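PDB 5X5H: cystathionine beta-lyases/cystathionine gamma-synthases from Corynebacterium glutamicum, which probably catalyses the pyridoxal-phosphate-dependent joining of O-succinyl-L-homoserine and L-cysteine into cystathionine, with release of succinate, in methionine biosynthesis. Local coordinates for residues I32-T37 and P239-A244; A73-A78 and N220-D225; I92-G97 and T144-V149; K325-A330 and A377-A382. All coordinates share one frame; numbering follows the deposited sequence.

Contact 1: residues I32-T37 and P239-A244; sequences IYASTT and PSVFDA
Two successive inverse gamma turns, centred on Tyr33 and Ala34, fold the 32-37 loop against the start of helix 241-251, where Val241 and Phe242 receive it. Ile32 and Ala34 both touch Val241 and Phe242, while the CB of Tyr33 points away. CG2 of Ile32 does double duty: it touches CG2 of Val241 at 3.7 Å and lies over one face of the Phe242 ring, offset toward the rim and 4.1 Å from CE1. Ala34 meets that ring obliquely, its CB 3.9 Å from Phe242 CZ. Val241 CG2 touches both loop residues, reaching Ala34 CA at 3.8 Å. This methyl occupies the crowded position between backbone N and carbonyl carbon (chi1 -62° places CG1 beside the N), and Val241 CG1 comes within 3.6 Å of the Tyr33 carbonyl O. That oxygen accepts from Asn57 ND2 and, weakly, from Ser35 N. At the helix start, Ser240 is the N-cap, its OG accepting a weak bond from Phe242 N at 3.1 Å. The junction is crowded by other copies of the protein: Ser240 packs on Ser240 of the second subunit, whereas Ile32 packs on Phe242 of the third, and Tyr25 of that third subunit stacks edge-to-face on Tyr33. The side chains that meet are apolar and buried, and no polar pair joins the two segments, which implies a loop placed by shape against the helix, with its polar groups held by other parts of the tetramer.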
loop_
_atom_site.group_PDB
_atom_site.type_symbol
_atom_site.label_atom_id
_atom_site.label_comp_id
_atom_site.label_asym_id
_atom_site.label_seq_id
_atom_site.Cartn_x
_atom_site.Cartn_y
_atom_site.Cartn_z
ATOM N N ILE A 32 7.063 2.134 -6.921
ATOM C CA ILE A 32 6.628 0.843 -6.436
ATOM C C ILE A 32 6.202 0.039 -7.648
ATOM O O ILE A 32 5.102 0.357 -8.225
ATOM C CB ILE A 32 5.590 0.956 -5.326
ATOM C CG1 ILE A 32 6.194 1.736 -4.174
ATOM C CG2 ILE A 32 5.205 -0.441 -4.877
ATOM C CD1 ILE A 32 5.119 2.130 -3.158
ATOM N N TYR A 33 7.018 -0.897 -8.131
ATOM C CA TYR A 33 6.665 -1.634 -9.329
ATOM C C TYR A 33 5.866 -2.882 -8.985
ATOM O O TYR A 33 6.340 -3.999 -8.985
ATOM C CB TYR A 33 7.968 -2.023 -10.070
ATOM C CG TYR A 33 8.655 -0.852 -10.753
ATOM C CD1 TYR A 33 8.197 -0.448 -11.982
ATOM C CD2 TYR A 33 9.634 -0.078 -10.171
ATOM C CE1 TYR A 33 8.764 0.608 -12.612
ATOM C CE2 TYR A 33 10.210 1.011 -10.803
ATOM C CZ TYR A 33 9.745 1.346 -12.017
ATOM O OH TYR A 33 10.269 2.474 -12.668
ATOM N N ALA A 34 4.600 -2.643 -8.677
ATOM C CA ALA A 34 3.650 -3.720 -8.391
ATOM C C ALA A 34 3.094 -4.412 -9.603
ATOM O O ALA A 34 1.983 -4.166 -10.078
ATOM C CB ALA A 34 2.510 -3.201 -7.452
ATOM N N SER A 35 4.020 -5.187 -10.157
ATOM C CA SER A 35 3.861 -5.921 -11.384
ATOM C C SER A 35 4.549 -7.203 -11.212
ATOM O O SER A 35 5.730 -7.207 -10.727
ATOM C CB SER A 35 4.440 -5.238 -12.606
ATOM O OG SER A 35 3.754 -4.070 -12.997
ATOM N N THR A 36 3.985 -8.326 -11.618
ATOM C CA THR A 36 4.696 -9.621 -11.533
ATOM C C THR A 36 5.571 -9.827 -12.745
ATOM O O THR A 36 6.457 -10.704 -12.695
ATOM C CB THR A 36 3.696 -10.760 -11.474
ATOM O OG1 THR A 36 2.845 -10.650 -12.611
ATOM C CG2 THR A 36 2.857 -10.674 -10.240
ATOM N N THR A 37 5.298 -9.130 -13.849
ATOM C CA THR A 37 5.994 -9.382 -15.121
ATOM C C THR A 37 6.217 -8.087 -15.831
ATOM O O THR A 37 5.635 -7.006 -15.534
ATOM C CB THR A 37 5.180 -10.432 -15.857
ATOM O OG1 THR A 37 5.951 -10.825 -17.010
ATOM C CG2 THR A 37 3.832 -9.937 -16.384
ATOM N N PRO A 239 10.640 -10.733 -0.987
ATOM C CA PRO A 239 9.774 -9.732 -0.353
ATOM C C PRO A 239 8.761 -9.191 -1.350
ATOM O O PRO A 239 8.979 -9.188 -2.569
ATOM C CB PRO A 239 10.743 -8.622 0.034
ATOM C CG PRO A 239 11.909 -8.857 -0.745
ATOM C CD PRO A 239 11.927 -10.196 -1.339
ATOM N N SER A 240 7.638 -8.730 -0.849
ATOM C CA SER A 240 6.722 -7.879 -1.603
ATOM C C SER A 240 7.377 -6.569 -2.010
ATOM O O SER A 240 8.239 -5.990 -1.287
ATOM C CB SER A 240 5.591 -7.469 -0.615
ATOM O OG SER A 240 4.733 -6.512 -1.131
ATOM N N VAL A 241 6.992 -5.988 -3.126
ATOM C CA VAL A 241 7.491 -4.688 -3.529
ATOM C C VAL A 241 7.030 -3.628 -2.547
ATOM O O VAL A 241 7.719 -2.641 -2.291
ATOM C CB VAL A 241 7.187 -4.251 -4.971
ATOM C CG1 VAL A 241 7.834 -5.192 -5.952
ATOM C CG2 VAL A 241 5.682 -4.143 -5.174
ATOM N N PHE A 242 5.838 -3.761 -1.977
ATOM C CA PHE A 242 5.355 -2.769 -1.013
ATOM C C PHE A 242 6.255 -2.860 0.202
ATOM O O PHE A 242 6.631 -1.832 0.786
ATOM C CB PHE A 242 3.860 -3.057 -0.618
ATOM C CG PHE A 242 2.923 -2.861 -1.708
ATOM C CD1 PHE A 242 2.413 -1.577 -1.982
ATOM C CD2 PHE A 242 2.575 -3.925 -2.548
ATOM C CE1 PHE A 242 1.580 -1.335 -3.086
ATOM C CE2 PHE A 242 1.715 -3.657 -3.632
ATOM C CZ PHE A 242 1.251 -2.413 -3.857
ATOM N N ASP A 243 6.572 -4.060 0.663
ATOM C CA ASP A 243 7.420 -4.212 1.859
ATOM C C ASP A 243 8.805 -3.687 1.556
ATOM O O ASP A 243 9.424 -3.035 2.404
ATOM C CB ASP A 243 7.475 -5.659 2.266
ATOM C CG ASP A 243 6.182 -6.081 3.020
ATOM O OD1 ASP A 243 5.230 -5.271 3.199
ATOM O OD2 ASP A 243 6.204 -7.246 3.450
ATOM N N ALA A 244 9.395 -3.962 0.384
ATOM C CA ALA A 244 10.753 -3.471 0.085
ATOM C C ALA A 244 10.745 -1.944 0.030
ATOM O O ALA A 244 11.731 -1.308 0.484
ATOM C CB ALA A 244 11.212 -3.969 -1.244
#

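Contact 2: residues A73-A78 and N220-D225; sequences AKYGRA and NDQEMD
Tyr75, Asp225 and Asn220 bury most of the surface where the edge strand 75-79 of the seven-stranded mixed sheet meets the N-terminal turn of helix 222-235, in the cofactor-binding fold of the trans-sulfuration enzymes. The ring of Tyr75 reaches the segment that leads into the helix, crossing Gln222 obliquely. Its CE2 comes 3.5 Å from CA of Gln222, the carbonyl O of Asn220 sits near the ring plane at the edge, and the phenol OH accepts a weak bond from Gln222 NE2 at 3.2 Å. Lys74 CB covers part of one ring face. At the other end of the tyrosine, Asp225 CB packs 3.6 Å from Tyr75 CG. The CG of Asp225 is carried toward the strand by a chi1 of 180°, anti to the backbone N; the oxygens then meet Arg77. Asn220 brings its side-chain amide up to the backbone of Ala73 and Lys74, crossing the lysine chain at about a right angle. The helix begins at Asp221, the N-cap, whose OD1 accepts weak bonds from Glu223 N and Met224 N. A water accepts from Gly76 N and probably donates to Asp225 OD1, bridging carboxylate and strand backbone. Arg77 grips Asp225 side-on in a salt bridge: NE meets OD1 at 2.9 Å, 31° out of the carboxylate plane, whereas NH2 reaches the syn lone pair of OD2 at 2.8 Å, nearly straight at 173°.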
loop_
_atom_site.group_PDB
_atom_site.type_symbol
_atom_site.label_atom_id
_atom_site.label_comp_id
_atom_site.label_asym_id
_atom_site.label_seq_id
_atom_site.Cartn_x
_atom_site.Cartn_y
_atom_site.Cartn_z
ATOM N N ALA A 73 29.565 -3.480 1.217
ATOM C CA ALA A 73 29.396 -4.643 0.408
ATOM C C ALA A 73 29.112 -4.308 -1.062
ATOM O O ALA A 73 28.300 -3.362 -1.284
ATOM C CB ALA A 73 28.265 -5.539 0.961
ATOM N N LYS A 74 29.632 -5.052 -1.996
ATOM C CA LYS A 74 29.234 -4.879 -3.400
ATOM C C LYS A 74 27.865 -5.483 -3.673
ATOM O O LYS A 74 27.103 -4.981 -4.510
ATOM C CB LYS A 74 30.235 -5.597 -4.319
ATOM C CG LYS A 74 31.632 -4.987 -4.285
ATOM C CD LYS A 74 32.649 -5.855 -5.060
ATOM C CE LYS A 74 34.060 -5.582 -4.566
ATOM N NZ LYS A 74 35.020 -5.997 -5.618
ATOM N N TYR A 75 27.465 -6.477 -2.885
ATOM C CA TYR A 75 26.253 -7.300 -3.248
ATOM C C TYR A 75 25.323 -7.434 -2.061
ATOM O O TYR A 75 25.745 -7.625 -0.893
ATOM C CB TYR A 75 26.704 -8.654 -3.667
ATOM C CG TYR A 75 27.782 -8.701 -4.733
ATOM C CD1 TYR A 75 27.458 -8.296 -6.027
ATOM C CD2 TYR A 75 29.046 -9.064 -4.462
ATOM C CE1 TYR A 75 28.401 -8.280 -7.041
ATOM C CE2 TYR A 75 30.012 -9.059 -5.495
ATOM C CZ TYR A 75 29.686 -8.608 -6.685
ATOM O OH TYR A 75 30.658 -8.552 -7.700
ATOM N N GLY A 76 24.040 -7.473 -2.362
ATOM C CA GLY A 76 22.982 -7.649 -1.435
ATOM C C GLY A 76 21.792 -8.326 -2.041
ATOM O O GLY A 76 21.433 -8.064 -3.179
ATOM N N ARG A 77 21.091 -9.201 -1.290
ATOM C CA ARG A 77 19.870 -9.813 -1.755
ATOM C C ARG A 77 18.868 -9.913 -0.633
ATOM O O ARG A 77 19.265 -10.265 0.513
ATOM C CB ARG A 77 20.065 -11.182 -2.363
ATOM C CG ARG A 77 21.076 -11.254 -3.565
ATOM C CD ARG A 77 20.476 -10.662 -4.826
ATOM N NE ARG A 77 21.514 -10.597 -5.864
ATOM C CZ ARG A 77 21.379 -10.059 -7.061
ATOM N NH1 ARG A 77 20.226 -9.597 -7.432
ATOM N NH2 ARG A 77 22.417 -10.012 -7.875
ATOM N N ALA A 78 17.601 -9.582 -0.908
ATOM C CA ALA A 78 16.525 -9.508 0.053
ATOM C C ALA A 78 15.612 -10.659 -0.025
ATOM O O ALA A 78 15.372 -11.325 -1.024
ATOM C CB ALA A 78 15.747 -8.235 -0.114
ATOM N N ASN A 220 30.776 -9.499 -0.239
ATOM C CA ASN A 220 31.662 -9.087 -1.328
ATOM C C ASN A 220 32.034 -10.175 -2.251
ATOM O O ASN A 220 32.792 -9.916 -3.253
ATOM C CB ASN A 220 32.904 -8.352 -0.809
ATOM C CG ASN A 220 32.597 -7.003 -0.211
ATOM O OD1 ASN A 220 32.964 -6.686 0.969
ATOM N ND2 ASN A 220 32.034 -6.190 -1.003
ATOM N N ASP A 221 31.535 -11.391 -2.038
ATOM C CA ASP A 221 31.829 -12.563 -2.907
ATOM C C ASP A 221 30.870 -12.700 -4.035
ATOM O O ASP A 221 29.702 -13.004 -3.843
ATOM C CB ASP A 221 31.912 -13.792 -2.055
ATOM C CG ASP A 221 32.181 -15.099 -2.824
ATOM O OD1 ASP A 221 32.186 -15.157 -4.026
ATOM O OD2 ASP A 221 32.439 -16.083 -2.144
ATOM N N GLN A 222 31.297 -12.407 -5.263
ATOM C CA GLN A 222 30.388 -12.454 -6.383
ATOM C C GLN A 222 29.759 -13.826 -6.580
ATOM O O GLN A 222 28.623 -13.893 -7.016
ATOM C CB GLN A 222 31.169 -12.058 -7.674
ATOM C CG GLN A 222 30.332 -11.819 -8.926
ATOM C CD GLN A 222 31.266 -11.390 -10.066
ATOM O OE1 GLN A 222 32.121 -12.181 -10.526
ATOM N NE2 GLN A 222 31.152 -10.134 -10.474
ATOM N N GLU A 223 30.458 -14.907 -6.337
ATOM C CA GLU A 223 29.901 -16.276 -6.404
ATOM C C GLU A 223 28.766 -16.465 -5.423
ATOM O O GLU A 223 27.777 -17.072 -5.752
ATOM C CB GLU A 223 30.932 -17.426 -6.312
ATOM C CG GLU A 223 31.663 -17.405 -7.647
ATOM C CD GLU A 223 32.623 -18.506 -7.899
ATOM O OE1 GLU A 223 32.773 -19.443 -7.066
ATOM O OE2 GLU A 223 33.204 -18.369 -8.984
ATOM N N MET A 224 28.971 -15.978 -4.199
ATOM C CA MET A 224 27.919 -15.967 -3.235
ATOM C C MET A 224 26.734 -15.144 -3.676
ATOM O O MET A 224 25.586 -15.591 -3.585
ATOM C CB MET A 224 28.425 -15.558 -1.889
ATOM C CG MET A 224 27.301 -15.413 -0.897
ATOM S SD MET A 224 27.829 -15.579 0.814
ATOM C CE MET A 224 28.001 -17.396 0.818
ATOM N N ASP A 225 26.924 -14.010 -4.299
ATOM C CA ASP A 225 25.830 -13.193 -4.841
ATOM C C ASP A 225 25.077 -13.952 -5.911
ATOM O O ASP A 225 23.844 -14.031 -5.923
ATOM C CB ASP A 225 26.289 -11.878 -5.401
ATOM C CG ASP A 225 25.116 -11.083 -5.953
ATOM O OD1 ASP A 225 24.309 -10.653 -5.105
ATOM O OD2 ASP A 225 25.001 -10.893 -7.181
HETATM O O HOH W 1 23.619 -7.833 -5.385
#

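Contact 3: residues I92-G97 and T144-V149; sequences IILKPG and TKLIWV
Leu146 faces both Ile93 and Leu94 at the C-terminal end of helix 82-93, and its side chain can be traced outward atom by atom. CB touches both partners, 4.1 Å from Ile93 CG2 and from Leu94 CD2. From there CG stands anti to the backbone N (chi1 -176°), and the chain forks: CD1 goes to CD1 of Ile93 at 4.1 Å, and CD2 to CD1 of Leu94 at 4.2 Å. One methyl goes to each neighbour, and the leucine crosses both side chains at about a right angle. Contact 3 belongs to the alpha/beta sandwich of the cofactor-binding domain, in which helix 82-93 packs on strand 144-150, an interior strand of the mixed sheet; Val177 of the adjacent strand 175-179 also touches Ile93 and Leu146. Leu94 in turn packs on Ile100 of strand 99-103, the neighbour on the other side. One residue earlier on the strand, Lys145 offers its backbone and CB. Its carbonyl O is approached by Ile93 CG2 at 3.4 Å, while its CB lies 4.0 Å from Leu94 CD2 and 3.8 Å from the carbonyl O of Ile93. Leu94 and Lys145 slide past each other in opposite directions, and the ammonium end of the lysine leads away to a salt bridge with Asp98.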
loop_
_atom_site.group_PDB
_atom_site.type_symbol
_atom_site.label_atom_id
_atom_site.label_comp_id
_atom_site.label_asym_id
_atom_site.label_seq_id
_atom_site.Cartn_x
_atom_site.Cartn_y
_atom_site.Cartn_z
ATOM N N ILE A 92 22.945 -22.667 0.819
ATOM C CA ILE A 92 24.057 -22.382 -0.096
ATOM C C ILE A 92 25.373 -22.954 0.483
ATOM O O ILE A 92 26.150 -23.613 -0.190
ATOM C CB ILE A 92 24.193 -20.897 -0.337
ATOM C CG1 ILE A 92 23.000 -20.451 -1.183
ATOM C CG2 ILE A 92 25.505 -20.540 -1.033
ATOM C CD1 ILE A 92 22.842 -18.968 -1.205
ATOM N N ILE A 93 25.611 -22.707 1.768
ATOM C CA ILE A 93 26.910 -22.982 2.374
ATOM C C ILE A 93 26.996 -24.448 2.762
ATOM O O ILE A 93 28.146 -24.983 2.714
ATOM C CB ILE A 93 27.124 -22.051 3.549
ATOM C CG1 ILE A 93 27.304 -20.631 3.049
ATOM C CG2 ILE A 93 28.432 -22.423 4.339
ATOM C CD1 ILE A 93 27.391 -19.560 4.075
ATOM N N LEU A 94 25.938 -25.077 3.156
ATOM C CA LEU A 94 25.964 -26.436 3.738
ATOM C C LEU A 94 25.319 -27.403 2.737
ATOM O O LEU A 94 24.422 -27.044 1.906
ATOM C CB LEU A 94 25.104 -26.459 4.965
ATOM C CG LEU A 94 25.531 -25.506 6.088
ATOM C CD1 LEU A 94 24.501 -25.359 7.133
ATOM C CD2 LEU A 94 26.854 -25.883 6.752
ATOM N N LYS A 95 25.726 -28.661 2.870
ATOM C CA LYS A 95 25.110 -29.855 2.308
ATOM C C LYS A 95 25.125 -30.987 3.292
ATOM O O LYS A 95 25.818 -30.842 4.328
ATOM C CB LYS A 95 25.920 -30.256 1.005
ATOM C CG LYS A 95 25.895 -29.224 -0.102
ATOM C CD LYS A 95 24.467 -28.994 -0.643
ATOM C CE LYS A 95 24.406 -27.784 -1.610
ATOM N NZ LYS A 95 24.784 -26.500 -0.968
ATOM N N PRO A 96 24.402 -32.081 3.045
ATOM C CA PRO A 96 24.538 -33.259 3.957
ATOM C C PRO A 96 26.007 -33.629 4.190
ATOM O O PRO A 96 26.848 -33.533 3.306
ATOM C CB PRO A 96 23.811 -34.352 3.209
ATOM C CG PRO A 96 22.757 -33.549 2.364
ATOM C CD PRO A 96 23.540 -32.439 1.872
ATOM N N GLY A 97 26.250 -33.880 5.483
ATOM C CA GLY A 97 27.604 -34.207 5.891
ATOM C C GLY A 97 28.450 -33.053 6.378
ATOM O O GLY A 97 29.612 -33.245 6.806
ATOM N N THR A 144 33.688 -28.644 8.792
ATOM C CA THR A 144 33.032 -27.351 9.223
ATOM C C THR A 144 33.017 -26.488 8.021
ATOM O O THR A 144 34.044 -26.096 7.525
ATOM C CB THR A 144 33.782 -26.706 10.341
ATOM O OG1 THR A 144 33.786 -27.641 11.467
ATOM C CG2 THR A 144 33.002 -25.400 10.814
ATOM N N LYS A 145 31.793 -26.051 7.614
ATOM C CA LYS A 145 31.631 -25.078 6.512
ATOM C C LYS A 145 31.143 -23.729 6.941
ATOM O O LYS A 145 31.270 -22.759 6.216
ATOM C CB LYS A 145 30.647 -25.676 5.484
ATOM C CG LYS A 145 31.082 -26.978 4.879
ATOM C CD LYS A 145 32.354 -26.792 4.068
ATOM C CE LYS A 145 32.498 -27.950 3.101
ATOM N NZ LYS A 145 32.894 -29.031 3.909
ATOM N N LEU A 146 30.711 -23.601 8.199
ATOM C CA LEU A 146 30.039 -22.369 8.655
ATOM C C LEU A 146 30.321 -22.160 10.121
ATOM O O LEU A 146 30.070 -23.072 10.939
ATOM C CB LEU A 146 28.540 -22.549 8.402
ATOM C CG LEU A 146 27.670 -21.332 8.734
ATOM C CD1 LEU A 146 28.082 -20.046 8.074
ATOM C CD2 LEU A 146 26.219 -21.738 8.363
ATOM N N ILE A 147 30.724 -20.971 10.443
ATOM C CA ILE A 147 30.719 -20.460 11.854
ATOM C C ILE A 147 29.670 -19.320 11.871
ATOM O O ILE A 147 29.819 -18.349 11.088
ATOM C CB ILE A 147 32.088 -19.943 12.260
ATOM C CG1 ILE A 147 33.162 -21.056 12.037
ATOM C CG2 ILE A 147 32.102 -19.443 13.724
ATOM C CD1 ILE A 147 34.554 -20.554 12.296
ATOM N N TRP A 148 28.652 -19.469 12.687
ATOM C CA TRP A 148 27.533 -18.543 12.776
ATOM C C TRP A 148 27.659 -17.701 14.030
ATOM O O TRP A 148 27.630 -18.278 15.152
ATOM C CB TRP A 148 26.226 -19.314 12.789
ATOM C CG TRP A 148 25.053 -18.381 12.655
ATOM C CD1 TRP A 148 24.316 -17.806 13.644
ATOM C CD2 TRP A 148 24.521 -17.940 11.407
ATOM N NE1 TRP A 148 23.304 -17.040 13.079
ATOM C CE2 TRP A 148 23.462 -17.082 11.716
ATOM C CE3 TRP A 148 24.823 -18.231 10.064
ATOM C CZ2 TRP A 148 22.660 -16.523 10.705
ATOM C CZ3 TRP A 148 24.023 -17.626 9.035
ATOM C CH2 TRP A 148 22.950 -16.809 9.403
ATOM N N VAL A 149 27.853 -16.411 13.877
ATOM C CA VAL A 149 28.077 -15.532 15.009
ATOM C C VAL A 149 26.943 -14.496 15.073
ATOM O O VAL A 149 26.683 -13.847 14.022
ATOM C CB VAL A 149 29.451 -14.856 14.912
ATOM C CG1 VAL A 149 29.581 -13.661 15.850
ATOM C CG2 VAL A 149 30.558 -15.935 15.220
#

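Contact 4: residues K325-A330 and A377-A382; sequences KLICLA and ADVEQA
With CG anti to its backbone N (chi1 -166°), Asp378 leans out of helix 372-384 toward Lys325, Leu326 and Ile327, and a chi2 of 40° turns its carboxylate to meet three consecutive backbone N-H groups. Lys325 N donates to the syn lone pair of OD1, on the side of the other oxygen, at 2.7 Å and almost straight at 173°. OD2 takes two donors from the same face of the carboxylate plane: Leu326 N at 2.9 Å from well above it, and Ile327 N at 3.0 Å nearly along the C-O axis. A further donor comes from the helix itself, as Gln381 NE2 reaches OD1 at 3.0 Å from above the plane; the same amide nitrogen also donates to the carbonyl O of Ser323. Four bonds, two to each oxygen, thus hold the largely buried carboxylate and fix its rotation, and so many N-H dipoles would probably favour its ionised form. One apolar contact accompanies the bonds: Ile327 CD1 touches Val379 CG2 at 3.9 Å; Val379 also packs on Phe271 and Leu272 of helix 254-273. Leu326 also packs on His16 of the fourth subunit. The arrangement is a helix-borne aspartate binding successive main-chain amides of a loop, here the one that enters strand 328-329, outermost of the sheet within this chain, and it joins helix 372-384 to the smaller mixed sheet of the C-terminal domain of this fold-type I enzyme family.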
loop_
_atom_site.group_PDB
_atom_site.type_symbol
_atom_site.label_atom_id
_atom_site.label_comp_id
_atom_site.label_asym_id
_atom_site.label_seq_id
_atom_site.Cartn_x
_atom_site.Cartn_y
_atom_site.Cartn_z
ATOM N N LYS A 325 3.838 0.980 31.507
ATOM C CA LYS A 325 2.714 1.570 30.856
ATOM C C LYS A 325 3.042 2.301 29.566
ATOM O O LYS A 325 2.107 2.739 28.900
ATOM C CB LYS A 325 2.076 2.558 31.798
ATOM C CG LYS A 325 1.519 1.903 33.058
ATOM C CD LYS A 325 0.790 2.901 33.920
ATOM C CE LYS A 325 -0.377 3.617 33.220
ATOM N NZ LYS A 325 -1.467 2.702 32.719
ATOM N N LEU A 326 4.313 2.526 29.282
ATOM C CA LEU A 326 4.730 3.128 27.990
ATOM C C LEU A 326 5.422 2.095 27.175
ATOM O O LEU A 326 5.101 1.906 25.994
ATOM C CB LEU A 326 5.626 4.325 28.302
ATOM C CG LEU A 326 6.226 5.020 27.110
ATOM C CD1 LEU A 326 5.157 5.493 26.158
ATOM C CD2 LEU A 326 6.991 6.233 27.647
ATOM N N ILE A 327 6.374 1.373 27.763
ATOM C CA ILE A 327 7.023 0.251 27.151
ATOM C C ILE A 327 6.038 -0.878 27.025
ATOM O O ILE A 327 5.415 -1.262 28.049
ATOM C CB ILE A 327 8.264 -0.201 27.923
ATOM C CG1 ILE A 327 9.221 0.997 28.170
ATOM C CG2 ILE A 327 9.077 -1.281 27.245
ATOM C CD1 ILE A 327 10.362 0.685 29.113
ATOM N N CYS A 328 5.859 -1.412 25.826
ATOM C CA CYS A 328 4.834 -2.410 25.617
ATOM C C CYS A 328 5.377 -3.806 25.637
ATOM O O CYS A 328 6.335 -4.174 25.021
ATOM C CB CYS A 328 4.230 -2.120 24.233
ATOM S SG CYS A 328 2.743 -3.126 23.828
ATOM N N LEU A 329 4.593 -4.683 26.307
ATOM C CA LEU A 329 4.818 -6.161 26.325
ATOM C C LEU A 329 4.448 -6.785 24.984
ATOM O O LEU A 329 3.269 -6.907 24.664
ATOM C CB LEU A 329 4.028 -6.777 27.459
ATOM C CG LEU A 329 4.385 -8.244 27.600
ATOM C CD1 LEU A 329 5.769 -8.637 27.967
ATOM C CD2 LEU A 329 3.456 -8.849 28.700
ATOM N N ALA A 330 5.470 -7.166 24.270
ATOM C CA ALA A 330 5.316 -7.725 22.928
ATOM C C ALA A 330 6.583 -8.306 22.476
ATOM O O ALA A 330 7.694 -7.917 22.949
ATOM C CB ALA A 330 4.884 -6.584 21.941
ATOM N N ALA A 377 10.738 7.433 33.745
ATOM C CA ALA A 377 9.598 7.445 34.656
ATOM C C ALA A 377 8.864 6.142 34.630
ATOM O O ALA A 377 8.375 5.566 35.652
ATOM C CB ALA A 377 8.693 8.620 34.392
ATOM N N ASP A 378 8.715 5.561 33.429
ATOM C CA ASP A 378 8.000 4.292 33.297
ATOM C C ASP A 378 8.758 3.148 33.912
ATOM O O ASP A 378 8.147 2.297 34.655
ATOM C CB ASP A 378 7.699 3.979 31.814
ATOM C CG ASP A 378 6.712 2.887 31.619
ATOM O OD1 ASP A 378 5.698 2.799 32.384
ATOM O OD2 ASP A 378 6.852 2.095 30.616
ATOM N N VAL A 379 10.058 3.059 33.688
ATOM C CA VAL A 379 10.899 2.053 34.328
ATOM C C VAL A 379 10.865 2.222 35.839
ATOM O O VAL A 379 10.749 1.197 36.527
ATOM C CB VAL A 379 12.368 2.063 33.792
ATOM C CG1 VAL A 379 13.252 1.085 34.544
ATOM C CG2 VAL A 379 12.373 1.747 32.297
ATOM N N GLU A 380 11.045 3.407 36.323
ATOM C CA GLU A 380 11.033 3.678 37.811
ATOM C C GLU A 380 9.727 3.255 38.408
ATOM O O GLU A 380 9.766 2.444 39.441
ATOM C CB GLU A 380 11.381 5.118 38.110
ATOM C CG GLU A 380 11.427 5.459 39.593
ATOM C CD GLU A 380 11.773 6.941 39.851
ATOM O OE1 GLU A 380 11.417 7.816 39.009
ATOM O OE2 GLU A 380 12.280 7.236 40.932
ATOM N N GLN A 381 8.574 3.621 37.905
ATOM C CA GLN A 381 7.293 3.217 38.464
ATOM C C GLN A 381 7.081 1.719 38.399
ATOM O O GLN A 381 6.565 1.072 39.352
ATOM C CB GLN A 381 6.127 4.045 37.929
ATOM C CG GLN A 381 5.780 3.713 36.446
ATOM C CD GLN A 381 4.935 2.528 36.272
ATOM O OE1 GLN A 381 4.152 2.171 37.179
ATOM N NE2 GLN A 381 5.019 1.844 35.107
ATOM N N ALA A 382 7.586 1.072 37.349
ATOM C CA ALA A 382 7.422 -0.353 37.240
ATOM C C ALA A 382 8.268 -1.070 38.270
ATOM O O ALA A 382 7.788 -2.044 38.913
ATOM C CB ALA A 382 7.803 -0.835 35.844
#

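Contacts 2 and 3 both reach the seven-stranded sheet of the cofactor-binding domain; their centres are 18 Å apart, and they touch where Met224 packs on Ile93. Contact 1 borders contact 2 through Pro239 and Ala78, with centres 21 Å apart. Along the chain the three are nested: contact 3 lies inside the loop closed by contact 2, which lies inside that closed by contact 1. Contact 4 follows in series, on the five-strand sheet, its centre about 41 Å from those of contacts 2 and 3. Contacts 1, 3 and 4 all touch the second subunit, so three of the four contacts lie next to it.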